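Long-range contacts in arylesterase (Agrobacterium tumefaciens, PDB 3DCI), which probably hydrolyses ester bonds as a member of the GDSL-like lipase/acylhydrolase (SGNH hydrolase) family, and carries a bound zinc ion: residues A[29-35]-A[68-73]; A[49-55]-A[215-220]; A[125-130]-A[182-188]; A[150-156]-A[191-197]. All blocks are in the same frame, centred on the assembly; numbering follows the deposited sequence.

Interaction 1 of 4, residues A[29-35]-A[68-73]. With ACY (acetic acid), chain M.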
# COMPACT_ATOMS: atom_id res chain seq x y z
N PHE A 29 -17.04 -12.81 -11.67
CA PHE A 29 -16.13 -11.74 -11.28
C PHE A 29 -15.94 -10.75 -12.43
O PHE A 29 -15.49 -11.11 -13.51
CB PHE A 29 -14.77 -12.38 -10.88
CG PHE A 29 -13.84 -11.43 -10.17
CD1 PHE A 29 -14.06 -11.09 -8.82
CD2 PHE A 29 -12.72 -10.90 -10.81
CE1 PHE A 29 -13.23 -10.22 -8.16
CE2 PHE A 29 -11.86 -10.04 -10.15
CZ PHE A 29 -12.11 -9.69 -8.82
N GLY A 30 -16.27 -9.48 -12.20
CA GLY A 30 -16.20 -8.50 -13.27
C GLY A 30 -16.25 -7.07 -12.82
O GLY A 30 -15.99 -6.76 -11.67
N ASP A 31 -16.60 -6.20 -13.75
CA ASP A 31 -16.63 -4.77 -13.51
C ASP A 31 -18.07 -4.25 -13.57
O ASP A 31 -18.98 -4.99 -13.24
CB ASP A 31 -15.66 -4.05 -14.46
CG ASP A 31 -15.94 -4.32 -15.91
OD1 ASP A 31 -17.13 -4.60 -16.25
OD2 ASP A 31 -14.96 -4.28 -16.73
N SER A 32 -18.30 -3.00 -13.95
CA SER A 32 -19.68 -2.49 -14.01
C SER A 32 -20.57 -3.22 -15.04
O SER A 32 -21.80 -3.20 -14.90
CB SER A 32 -19.72 -0.96 -14.21
OG SER A 32 -19.62 -0.65 -15.57
N LEU A 33 -19.99 -3.89 -16.04
CA LEU A 33 -20.83 -4.68 -16.96
C LEU A 33 -21.45 -5.89 -16.24
O LEU A 33 -22.52 -6.37 -16.60
CB LEU A 33 -20.03 -5.15 -18.19
CG LEU A 33 -19.18 -4.13 -19.00
CD1 LEU A 33 -18.58 -4.82 -20.25
CD2 LEU A 33 -19.92 -2.91 -19.42
N THR A 34 -20.77 -6.36 -15.20
CA THR A 34 -21.18 -7.48 -14.38
C THR A 34 -22.07 -7.00 -13.21
O THR A 34 -23.10 -7.62 -12.91
CB THR A 34 -19.95 -8.25 -13.87
OG1 THR A 34 -19.23 -8.76 -15.00
CG2 THR A 34 -20.35 -9.39 -12.88
N TRP A 35 -21.69 -5.88 -12.58
CA TRP A 35 -22.59 -5.16 -11.68
C TRP A 35 -23.95 -4.86 -12.36
O TRP A 35 -24.99 -5.02 -11.74
CB TRP A 35 -21.93 -3.86 -11.19
CG TRP A 35 -22.73 -3.13 -10.15
CD1 TRP A 35 -22.97 -3.54 -8.86
CD2 TRP A 35 -23.45 -1.91 -10.31
NE1 TRP A 35 -23.75 -2.61 -8.20
CE2 TRP A 35 -24.07 -1.61 -9.08
CE3 TRP A 35 -23.60 -1.01 -11.38
CZ2 TRP A 35 -24.84 -0.47 -8.89
CZ3 TRP A 35 -24.35 0.11 -11.19
CH2 TRP A 35 -24.95 0.38 -9.95
N GLU A 68 -19.89 -10.69 -8.29
CA GLU A 68 -18.86 -9.80 -7.75
C GLU A 68 -18.43 -8.86 -8.87
O GLU A 68 -17.33 -8.97 -9.41
CB GLU A 68 -17.68 -10.61 -7.19
CG GLU A 68 -18.00 -11.58 -6.05
CD GLU A 68 -18.40 -10.95 -4.73
OE1 GLU A 68 -18.33 -9.70 -4.56
OE2 GLU A 68 -18.77 -11.72 -3.80
N GLY A 69 -19.35 -7.96 -9.22
CA GLY A 69 -19.15 -6.96 -10.24
C GLY A 69 -18.94 -5.58 -9.63
O GLY A 69 -19.86 -5.02 -9.03
N LEU A 70 -17.74 -5.02 -9.83
CA LEU A 70 -17.38 -3.73 -9.23
C LEU A 70 -17.07 -2.69 -10.31
O LEU A 70 -16.12 -2.86 -11.10
CB LEU A 70 -16.16 -3.89 -8.32
CG LEU A 70 -15.68 -2.58 -7.66
CD1 LEU A 70 -15.53 -2.76 -6.16
CD2 LEU A 70 -14.38 -2.06 -8.33
N GLY A 71 -17.82 -1.58 -10.30
CA GLY A 71 -17.59 -0.48 -11.24
C GLY A 71 -16.17 0.06 -11.20
O GLY A 71 -15.66 0.42 -10.13
N GLY A 72 -15.51 0.05 -12.35
CA GLY A 72 -14.13 0.56 -12.49
C GLY A 72 -13.05 -0.50 -12.33
O GLY A 72 -11.86 -0.21 -12.46
N ARG A 73 -13.45 -1.74 -12.05
CA ARG A 73 -12.45 -2.80 -11.78
C ARG A 73 -11.59 -3.11 -13.01
O ARG A 73 -12.10 -3.18 -14.13
CB ARG A 73 -13.12 -4.08 -11.32
CG ARG A 73 -12.15 -5.22 -11.05
CD ARG A 73 -12.88 -6.33 -10.37
NE ARG A 73 -13.08 -6.05 -8.94
CZ ARG A 73 -13.98 -6.66 -8.19
NH1 ARG A 73 -14.88 -7.49 -8.71
NH2 ARG A 73 -14.05 -6.39 -6.92
C ACY M . -16.86 -0.27 -15.95
O ACY M . -16.56 -0.85 -14.91
OXT ACY M . -17.28 0.90 -15.95
CH3 ACY M . -16.71 -0.97 -17.29
O HOH W 1 -12.29 -4.03 -16.79
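Arg73 lays its side chain along Gly30 and Asp31 to reach Phe29. Arg73 CB lies 4.0 Å from Asp31 CB, while Arg73 CG and then CD (3.4 Å) pass Gly30 O. A bend at chi3 (-79°) brings NE and CZ against Phe29 CZ and sets the guanidinium over one face of the ring, offset, the planes 9° apart, with Arg73 NH1 3.2 Å from Phe29 CE1. Leu70 CB covers the opposite face of the guanidinium. Arg73 NH1 also donates a bent bond to Gly30 O (3.2 Å), a carbonyl that takes a straighter one from Leu70 N. Gly30 N to Glu68 O completes the parallel strand pairing. Gly30 opens the GDS(L) signature (Gly30 to Leu33) typical of SGNH hydrolases, in which Ser32 is the probable nucleophile. Acetic acid, probably from the crystallisation liquor, puts its O 2.9 Å from both Ser32 N and Gly72 N; Asn112 also binds it, consistent with an oxyanion hole. Gly72 suits the type II turn with its positive phi (93°); a side chain at Gly69 would collide with Trp35 N and Thr34. Asp31 OD1 caps the following helix by accepting from Leu33 N at 3.0 Å.

Interaction 2 of 4, residues A[49-55]-A[215-220]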
# COMPACT_ATOMS: atom_id res chain seq x y z
N HIS A 49 -32.22 -8.87 -15.07
CA HIS A 49 -31.46 -8.63 -16.28
C HIS A 49 -29.94 -8.70 -16.10
O HIS A 49 -29.23 -8.60 -17.09
CB HIS A 49 -31.86 -7.28 -16.90
CG HIS A 49 -33.25 -7.28 -17.45
ND1 HIS A 49 -34.17 -6.30 -17.16
CD2 HIS A 49 -33.88 -8.16 -18.27
CE1 HIS A 49 -35.31 -6.57 -17.76
NE2 HIS A 49 -35.17 -7.70 -18.44
N ARG A 50 -29.45 -8.88 -14.87
CA ARG A 50 -28.00 -8.91 -14.63
C ARG A 50 -27.43 -10.27 -15.04
O ARG A 50 -28.05 -11.30 -14.77
CB ARG A 50 -27.70 -8.71 -13.15
CG ARG A 50 -28.07 -7.36 -12.61
CD ARG A 50 -27.94 -7.35 -11.09
NE ARG A 50 -28.79 -6.30 -10.58
CZ ARG A 50 -29.21 -6.21 -9.34
NH1 ARG A 50 -28.87 -7.13 -8.43
NH2 ARG A 50 -29.98 -5.20 -9.02
N TRP A 51 -26.27 -10.29 -15.67
CA TRP A 51 -25.85 -11.54 -16.29
C TRP A 51 -25.62 -12.67 -15.27
O TRP A 51 -25.99 -13.80 -15.55
CB TRP A 51 -24.72 -11.35 -17.32
CG TRP A 51 -23.32 -11.18 -16.82
CD1 TRP A 51 -22.59 -10.02 -16.85
CD2 TRP A 51 -22.46 -12.19 -16.30
NE1 TRP A 51 -21.32 -10.26 -16.36
CE2 TRP A 51 -21.22 -11.58 -16.01
CE3 TRP A 51 -22.61 -13.56 -16.03
CZ2 TRP A 51 -20.16 -12.27 -15.46
CZ3 TRP A 51 -21.54 -14.25 -15.49
CH2 TRP A 51 -20.34 -13.61 -15.22
N PRO A 52 -24.99 -12.38 -14.09
CA PRO A 52 -24.85 -13.47 -13.12
C PRO A 52 -26.17 -14.07 -12.61
O PRO A 52 -26.26 -15.29 -12.53
CB PRO A 52 -24.04 -12.83 -11.97
CG PRO A 52 -23.35 -11.67 -12.59
CD PRO A 52 -24.31 -11.15 -13.63
N ASP A 53 -27.18 -13.25 -12.31
CA ASP A 53 -28.52 -13.74 -11.92
C ASP A 53 -29.23 -14.49 -13.04
O ASP A 53 -29.93 -15.49 -12.79
CB ASP A 53 -29.43 -12.58 -11.51
CG ASP A 53 -30.73 -13.06 -10.84
OD1 ASP A 53 -30.65 -13.40 -9.63
OD2 ASP A 53 -31.82 -13.12 -11.51
N VAL A 54 -29.12 -13.97 -14.26
CA VAL A 54 -29.67 -14.65 -15.45
C VAL A 54 -29.01 -16.01 -15.63
O VAL A 54 -29.69 -17.01 -15.76
CB VAL A 54 -29.49 -13.80 -16.73
CG1 VAL A 54 -29.90 -14.58 -17.99
CG2 VAL A 54 -30.31 -12.51 -16.65
N LEU A 55 -27.68 -16.05 -15.61
CA LEU A 55 -26.95 -17.31 -15.73
C LEU A 55 -27.43 -18.34 -14.68
O LEU A 55 -27.68 -19.50 -15.02
CB LEU A 55 -25.42 -17.07 -15.61
CG LEU A 55 -24.55 -18.33 -15.63
CD1 LEU A 55 -24.71 -19.06 -16.99
CD2 LEU A 55 -23.09 -17.98 -15.33
N THR A 215 -27.22 -7.22 -21.61
CA THR A 215 -26.73 -7.79 -20.38
C THR A 215 -27.32 -9.20 -20.16
O THR A 215 -26.59 -10.17 -19.90
CB THR A 215 -26.93 -6.85 -19.17
OG1 THR A 215 -26.35 -5.56 -19.47
CG2 THR A 215 -26.18 -7.40 -17.92
N ALA A 216 -28.63 -9.31 -20.29
CA ALA A 216 -29.32 -10.58 -20.10
C ALA A 216 -28.92 -11.60 -21.17
O ALA A 216 -28.85 -12.79 -20.87
CB ALA A 216 -30.83 -10.37 -20.11
N ALA A 217 -28.65 -11.14 -22.40
CA ALA A 217 -28.21 -12.04 -23.48
C ALA A 217 -26.83 -12.67 -23.16
O ALA A 217 -26.56 -13.80 -23.56
CB ALA A 217 -28.19 -11.33 -24.81
N ILE A 218 -25.99 -11.96 -22.42
CA ILE A 218 -24.73 -12.53 -21.98
C ILE A 218 -24.96 -13.67 -20.98
O ILE A 218 -24.36 -14.75 -21.09
CB ILE A 218 -23.77 -11.46 -21.40
CG1 ILE A 218 -23.31 -10.52 -22.52
CG2 ILE A 218 -22.54 -12.10 -20.71
CD1 ILE A 218 -22.49 -9.33 -22.03
N GLY A 219 -25.83 -13.45 -20.00
CA GLY A 219 -26.11 -14.49 -19.01
C GLY A 219 -26.72 -15.73 -19.66
O GLY A 219 -26.38 -16.85 -19.30
N ARG A 220 -27.62 -15.52 -20.61
CA ARG A 220 -28.25 -16.62 -21.32
C ARG A 220 -27.23 -17.42 -22.14
O ARG A 220 -27.23 -18.65 -22.08
CB ARG A 220 -29.37 -16.10 -22.20
CG ARG A 220 -30.67 -15.96 -21.40
CD ARG A 220 -31.71 -14.91 -21.90
NE ARG A 220 -31.92 -14.77 -23.35
CZ ARG A 220 -32.08 -15.75 -24.25
NH1 ARG A 220 -32.30 -15.43 -25.52
NH2 ARG A 220 -32.03 -17.04 -23.90
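Gly219 and Trp51 bring the two helices together, with CA atoms 4.0 Å apart and short-segment axes 7.4 Å apart, crossing at -40°. Gly219 CA makes a CA-H...O contact with Trp51 O (3.5 Å), and glycine suits the spot because a CB there would run into that carbonyl and into Val54. Other backbone carbonyls are packed by methyls. Thr215 turns its CG2, anti to the backbone N, onto His49 O at 3.4 Å, while its hydroxyl bonds to Asp211 O, just ahead of helix 212-229. Val54 CG1 reaches Ala216 O (3.5 Å), and Leu55 CD1 lies against Gly219 O. The helices 51-59 and 212-229 lie on one side of the parallel sheet of this three-layer alpha/beta/alpha fold, and the Trp51 side chain reaches down to strands 24-30 and 104-108, its NE1 hydrogen-bonded to Thr34 OG1. Apolar side chains also meet directly. Ile218 CG2 stands over one face of the indole, 4.1 Å from Trp51 CG, and Pro52 CD covers the other. Branched Val54 uses both methyls: CG1 also touches the stem of Arg220, whereas Val54 CG2 meets Ala216 CB at 4.1 Å. At the outer end Ala216 CB meets the edge of the His49 imidazole near its plane.

Interaction 3 of 4, residues A[125-130]-A[182-188]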
# COMPACT_ATOMS: atom_id res chain seq x y z
N ALA A 125 -4.42 -5.66 -20.61
CA ALA A 125 -5.55 -6.51 -20.26
C ALA A 125 -5.19 -7.99 -20.32
O ALA A 125 -5.52 -8.72 -19.39
CB ALA A 125 -6.77 -6.22 -21.12
N VAL A 126 -4.52 -8.42 -21.39
CA VAL A 126 -4.12 -9.84 -21.47
C VAL A 126 -3.09 -10.24 -20.37
O VAL A 126 -3.21 -11.30 -19.76
CB VAL A 126 -3.64 -10.27 -22.90
CG1 VAL A 126 -2.33 -9.67 -23.25
CG2 VAL A 126 -3.57 -11.81 -23.00
N SER A 127 -2.10 -9.38 -20.11
CA SER A 127 -1.14 -9.59 -19.02
C SER A 127 -1.83 -9.73 -17.68
O SER A 127 -1.47 -10.59 -16.87
CB SER A 127 -0.15 -8.43 -18.91
OG SER A 127 0.66 -8.42 -20.06
N GLY A 128 -2.82 -8.88 -17.43
CA GLY A 128 -3.55 -8.90 -16.19
C GLY A 128 -4.40 -10.15 -16.08
O GLY A 128 -4.47 -10.77 -15.03
N MSE A 129 -5.06 -10.51 -17.18
CA MSE A 129 -5.84 -11.74 -17.21
C MSE A 129 -4.99 -12.98 -16.95
O MSE A 129 -5.46 -13.92 -16.29
CB MSE A 129 -6.58 -11.89 -18.53
CG MSE A 129 -7.61 -13.01 -18.52
SE MSE A 129 -9.08 -12.78 -17.22
CE MSE A 129 -10.14 -11.44 -18.13
N ARG A 130 -3.76 -13.00 -17.48
CA ARG A 130 -2.85 -14.09 -17.20
C ARG A 130 -2.55 -14.12 -15.69
O ARG A 130 -2.55 -15.19 -15.08
CB ARG A 130 -1.55 -13.95 -18.00
CG ARG A 130 -0.52 -15.02 -17.69
CD ARG A 130 0.82 -14.72 -18.34
NE ARG A 130 0.72 -14.71 -19.80
CZ ARG A 130 0.80 -15.80 -20.56
NH1 ARG A 130 1.02 -16.99 -20.03
NH2 ARG A 130 0.69 -15.68 -21.87
N TYR A 182 -7.49 -12.94 -25.63
CA TYR A 182 -8.00 -13.77 -24.53
C TYR A 182 -8.20 -15.22 -24.96
O TYR A 182 -7.98 -16.13 -24.19
CB TYR A 182 -9.32 -13.23 -23.99
CG TYR A 182 -9.26 -12.04 -23.07
CD1 TYR A 182 -8.10 -11.29 -22.90
CD2 TYR A 182 -10.40 -11.61 -22.43
CE1 TYR A 182 -8.07 -10.19 -22.07
CE2 TYR A 182 -10.39 -10.49 -21.59
CZ TYR A 182 -9.23 -9.79 -21.42
OH TYR A 182 -9.26 -8.70 -20.60
N ARG A 183 -8.67 -15.40 -26.19
CA ARG A 183 -8.80 -16.74 -26.76
C ARG A 183 -7.47 -17.45 -26.77
O ARG A 183 -7.38 -18.60 -26.35
CB ARG A 183 -9.35 -16.66 -28.17
CG ARG A 183 -9.70 -18.02 -28.80
CD ARG A 183 -10.13 -17.82 -30.26
NE ARG A 183 -11.57 -17.63 -30.34
CZ ARG A 183 -12.20 -16.48 -30.63
NH1 ARG A 183 -13.53 -16.46 -30.64
NH2 ARG A 183 -11.53 -15.36 -30.92
N LYS A 184 -6.44 -16.76 -27.24
CA LYS A 184 -5.11 -17.36 -27.36
C LYS A 184 -4.54 -17.63 -25.98
O LYS A 184 -3.93 -18.68 -25.77
CB LYS A 184 -4.17 -16.49 -28.19
CG LYS A 184 -4.53 -16.45 -29.67
CD LYS A 184 -3.40 -15.82 -30.51
CE LYS A 184 -3.48 -16.26 -32.00
NZ LYS A 184 -4.64 -15.60 -32.65
N LEU A 185 -4.80 -16.73 -25.02
CA LEU A 185 -4.37 -16.94 -23.65
C LEU A 185 -5.03 -18.16 -22.99
O LEU A 185 -4.36 -18.95 -22.33
CB LEU A 185 -4.63 -15.68 -22.79
CG LEU A 185 -4.20 -15.78 -21.32
CD1 LEU A 185 -2.70 -15.84 -21.20
CD2 LEU A 185 -4.81 -14.62 -20.44
N ALA A 186 -6.35 -18.30 -23.18
CA ALA A 186 -7.10 -19.43 -22.65
C ALA A 186 -6.57 -20.74 -23.23
O ALA A 186 -6.37 -21.68 -22.49
CB ALA A 186 -8.60 -19.24 -22.94
N ALA A 187 -6.29 -20.79 -24.54
CA ALA A 187 -5.72 -21.96 -25.16
C ALA A 187 -4.34 -22.29 -24.57
O ALA A 187 -4.06 -23.45 -24.24
CB ALA A 187 -5.62 -21.79 -26.69
N GLU A 188 -3.49 -21.28 -24.42
CA GLU A 188 -2.17 -21.50 -23.81
C GLU A 188 -2.25 -22.10 -22.41
O GLU A 188 -1.48 -22.98 -22.07
CB GLU A 188 -1.40 -20.18 -23.70
CG GLU A 188 -0.02 -20.36 -23.10
CD GLU A 188 0.67 -19.04 -22.80
OE1 GLU A 188 0.26 -18.00 -23.39
OE2 GLU A 188 1.65 -19.07 -22.01
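Tyr182 and Met129, a selenomethionine in this crystal, cross at about a right angle. The methionine chain leaves its helix with CG anti to the backbone N, then bends at chi2 (62°) and chi3 (76°), which swings its end back over the phenol: Met129 SE stands above the ring face, 5.4 Å from the Tyr182 centroid, and Met129 CE comes down to 3.6 Å from Tyr182 CE2. This is a Met-aromatic contact, a long one for the selenium, in which the flexible selenoether chain can fit itself to the flat ring. From the same helix, Val126 CA approaches the ring edge near the plane, and Ala125 CB lies 3.6 Å from Tyr182 OH, a hydroxyl hydrogen-bonded to Leu109 O.

One turn on, Leu185 points into the groove between the helices and splits its two methyls. Leu185 CD2 meets Met129 CG at 3.8 Å and Val126 CG2 at 4.0 Å; Leu185 CD1 sits over a face of the Arg130 guanidinium, 3.5 Å from Arg130 NH2. The leucine thus packs one side of the cation while Glu188 takes its edge in a salt bridge. NH1 and NH2 of Arg130 grip the carboxylate end-on, Arg130 NH1 to Glu188 OE2 at 2.9 Å and Arg130 NH2 to Glu188 OE1 at 2.8 Å. Both oxygens lie close to the guanidinium plane, yet the two planes are 49° apart, so OE2 is met from above the carboxylate.

The buried aromatic end faces strand 149-154 and the salt bridge the more exposed side, an arrangement fitting two successive helical crossovers side by side on one face of a flavodoxin-like parallel sheet.

Interaction 4 of 4, residues A[150-156]-A[191-197]. With ZN (zinc ion), chain D.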
# COMPACT_ATOMS: atom_id res chain seq x y z
N LEU A 150 -11.78 -22.32 -14.86
CA LEU A 150 -11.78 -20.91 -15.22
C LEU A 150 -12.37 -20.72 -16.62
O LEU A 150 -12.01 -21.42 -17.56
CB LEU A 150 -10.35 -20.35 -15.19
CG LEU A 150 -10.12 -18.89 -15.58
CD1 LEU A 150 -10.85 -17.95 -14.61
CD2 LEU A 150 -8.63 -18.54 -15.66
N LEU A 151 -13.25 -19.75 -16.73
CA LEU A 151 -13.78 -19.28 -17.98
C LEU A 151 -13.44 -17.80 -18.08
O LEU A 151 -13.86 -17.00 -17.25
CB LEU A 151 -15.28 -19.51 -18.01
CG LEU A 151 -16.09 -18.99 -19.20
CD1 LEU A 151 -15.59 -19.53 -20.56
CD2 LEU A 151 -17.58 -19.31 -18.96
N ILE A 152 -12.61 -17.48 -19.08
CA ILE A 152 -12.14 -16.14 -19.40
C ILE A 152 -13.14 -15.60 -20.41
O ILE A 152 -13.35 -16.23 -21.42
CB ILE A 152 -10.71 -16.21 -20.02
CG1 ILE A 152 -9.70 -16.67 -18.96
CG2 ILE A 152 -10.27 -14.88 -20.62
CD1 ILE A 152 -8.31 -17.09 -19.56
N VAL A 153 -13.78 -14.46 -20.10
CA VAL A 153 -14.77 -13.84 -20.94
C VAL A 153 -14.31 -12.47 -21.45
O VAL A 153 -13.98 -11.56 -20.67
CB VAL A 153 -16.09 -13.71 -20.19
CG1 VAL A 153 -17.15 -13.07 -21.11
CG2 VAL A 153 -16.58 -15.11 -19.71
N ALA A 154 -14.27 -12.32 -22.77
CA ALA A 154 -13.92 -11.04 -23.36
C ALA A 154 -15.19 -10.19 -23.34
O ALA A 154 -16.24 -10.68 -23.73
CB ALA A 154 -13.40 -11.20 -24.80
N PRO A 155 -15.10 -8.93 -22.85
CA PRO A 155 -16.26 -8.08 -22.83
C PRO A 155 -16.60 -7.61 -24.25
O PRO A 155 -15.72 -7.61 -25.12
CB PRO A 155 -15.81 -6.90 -21.95
CG PRO A 155 -14.36 -6.81 -22.18
CD PRO A 155 -13.91 -8.24 -22.31
N PRO A 156 -17.85 -7.23 -24.49
CA PRO A 156 -18.15 -6.74 -25.84
C PRO A 156 -17.33 -5.50 -26.13
O PRO A 156 -17.10 -4.72 -25.22
CB PRO A 156 -19.64 -6.39 -25.76
CG PRO A 156 -20.14 -7.14 -24.57
CD PRO A 156 -19.02 -7.18 -23.61
N HIS A 191 -7.57 -23.29 -20.29
CA HIS A 191 -8.86 -22.90 -19.74
C HIS A 191 -9.83 -22.59 -20.87
O HIS A 191 -9.46 -22.60 -22.02
CB HIS A 191 -8.68 -21.70 -18.82
CG HIS A 191 -7.82 -22.00 -17.63
ND1 HIS A 191 -8.01 -23.11 -16.84
CD2 HIS A 191 -6.75 -21.34 -17.12
CE1 HIS A 191 -7.09 -23.12 -15.88
NE2 HIS A 191 -6.32 -22.06 -16.02
N HIS A 192 -11.08 -22.31 -20.52
CA HIS A 192 -12.13 -21.99 -21.49
C HIS A 192 -12.27 -20.49 -21.74
O HIS A 192 -11.92 -19.66 -20.89
CB HIS A 192 -13.47 -22.51 -21.00
CG HIS A 192 -13.63 -23.97 -21.16
ND1 HIS A 192 -12.98 -24.88 -20.35
CD2 HIS A 192 -14.35 -24.70 -22.05
CE1 HIS A 192 -13.31 -26.10 -20.72
NE2 HIS A 192 -14.14 -26.02 -21.74
N PHE A 193 -12.84 -20.18 -22.90
CA PHE A 193 -12.99 -18.80 -23.35
C PHE A 193 -14.36 -18.59 -23.90
O PHE A 193 -14.88 -19.45 -24.59
CB PHE A 193 -11.95 -18.46 -24.42
CG PHE A 193 -12.25 -17.19 -25.15
CD1 PHE A 193 -12.03 -15.96 -24.54
CD2 PHE A 193 -12.79 -17.22 -26.42
CE1 PHE A 193 -12.34 -14.76 -25.23
CE2 PHE A 193 -13.09 -16.04 -27.10
CZ PHE A 193 -12.87 -14.83 -26.50
N PHE A 194 -14.94 -17.43 -23.64
CA PHE A 194 -16.14 -17.01 -24.36
C PHE A 194 -16.03 -15.54 -24.75
O PHE A 194 -15.57 -14.73 -23.95
CB PHE A 194 -17.38 -17.25 -23.51
CG PHE A 194 -18.68 -17.02 -24.25
CD1 PHE A 194 -19.20 -18.00 -25.07
CD2 PHE A 194 -19.38 -15.84 -24.10
CE1 PHE A 194 -20.38 -17.79 -25.74
CE2 PHE A 194 -20.57 -15.63 -24.77
CZ PHE A 194 -21.06 -16.60 -25.59
N ASP A 195 -16.44 -15.22 -25.98
CA ASP A 195 -16.51 -13.84 -26.44
C ASP A 195 -17.91 -13.25 -26.24
O ASP A 195 -18.81 -13.52 -27.02
CB ASP A 195 -16.10 -13.74 -27.90
CG ASP A 195 -16.10 -12.29 -28.41
OD1 ASP A 195 -16.14 -11.33 -27.58
OD2 ASP A 195 -16.08 -12.10 -29.63
N ALA A 196 -18.08 -12.43 -25.20
CA ALA A 196 -19.38 -11.78 -24.93
C ALA A 196 -19.81 -10.87 -26.07
O ALA A 196 -21.00 -10.64 -26.24
CB ALA A 196 -19.34 -11.01 -23.60
N GLY A 197 -18.85 -10.37 -26.85
CA GLY A 197 -19.15 -9.59 -28.05
C GLY A 197 -19.86 -10.36 -29.15
O GLY A 197 -20.42 -9.77 -30.05
ZN ZN D . -15.22 -27.28 -23.17
O HOH W 2 -15.16 -8.83 -27.47
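Leu150 lies over one face of the His191 imidazole: its CB stands 4.0 Å from the ring centroid, 16° off the normal, in a CH-pi contact, while Leu150 CD2 reaches His191 CD2 at 3.7 Å. His191 NE2 is hydrogen-bonded to Glu137 OE2. From here two parallel strands run side by side, joined by backbone bonds that alternate in direction, from His192 N to Leu150 O (3.2 Å) through Ile152 N to His192 O (2.9 Å) as far as Ala196 N to Ala154 O. Side chains fall on the two faces in turn. On one, Leu151 CD1 packs against His192 CB and Phe194 CB. On the other, Phe193, its CG anti to the backbone N (chi1 166°), sends its ring along the neighbouring strand until Ala154 CB meets the ring edge, 3.7 Å from Phe193 CE1; a small residue suits that place.

At the end of strand 192-195, Asp195 OD1 accepts from Gly197 N, an Asx turn that starts the 3-10 segment, and a water links this same oxygen to Pro155 O. At the far end His192 NE2 binds the zinc ion at 2.2 Å, with Asp228 as a second ligand.

Strand 192-195 is outermost in the sheet within this chain, and strand 149-154 has strand 104-108 on its other side. The face of His192 and Phe194 is covered by helix 212-229, through Ala221, Leu222 and Ile229; that of Ile152 and Phe193 by helix 178-189, through Tyr182.

Overall arrangement
From the N terminus, strand 24-30 leads through the GDS(L) signature and the short helix 32-35 to helix 51-59 before strand 63-69 returns beside it, so interaction 1 closes the first, short loop. Interaction 2 opens within that loop and crosses it, closing only at helix 212-229 and so spanning most of the chain. Within this long span, interaction 3 opens on helix 122-138 and closes at helix 178-189, and interaction 4 opens on strand 149-154 and closes at strand 192-195, so the two cross. Interactions 1 and 4 tie neighbouring strands within one sheet, meeting where Leu33 packs on Pro155, whereas interactions 2 and 3 join helices on opposite sides of it.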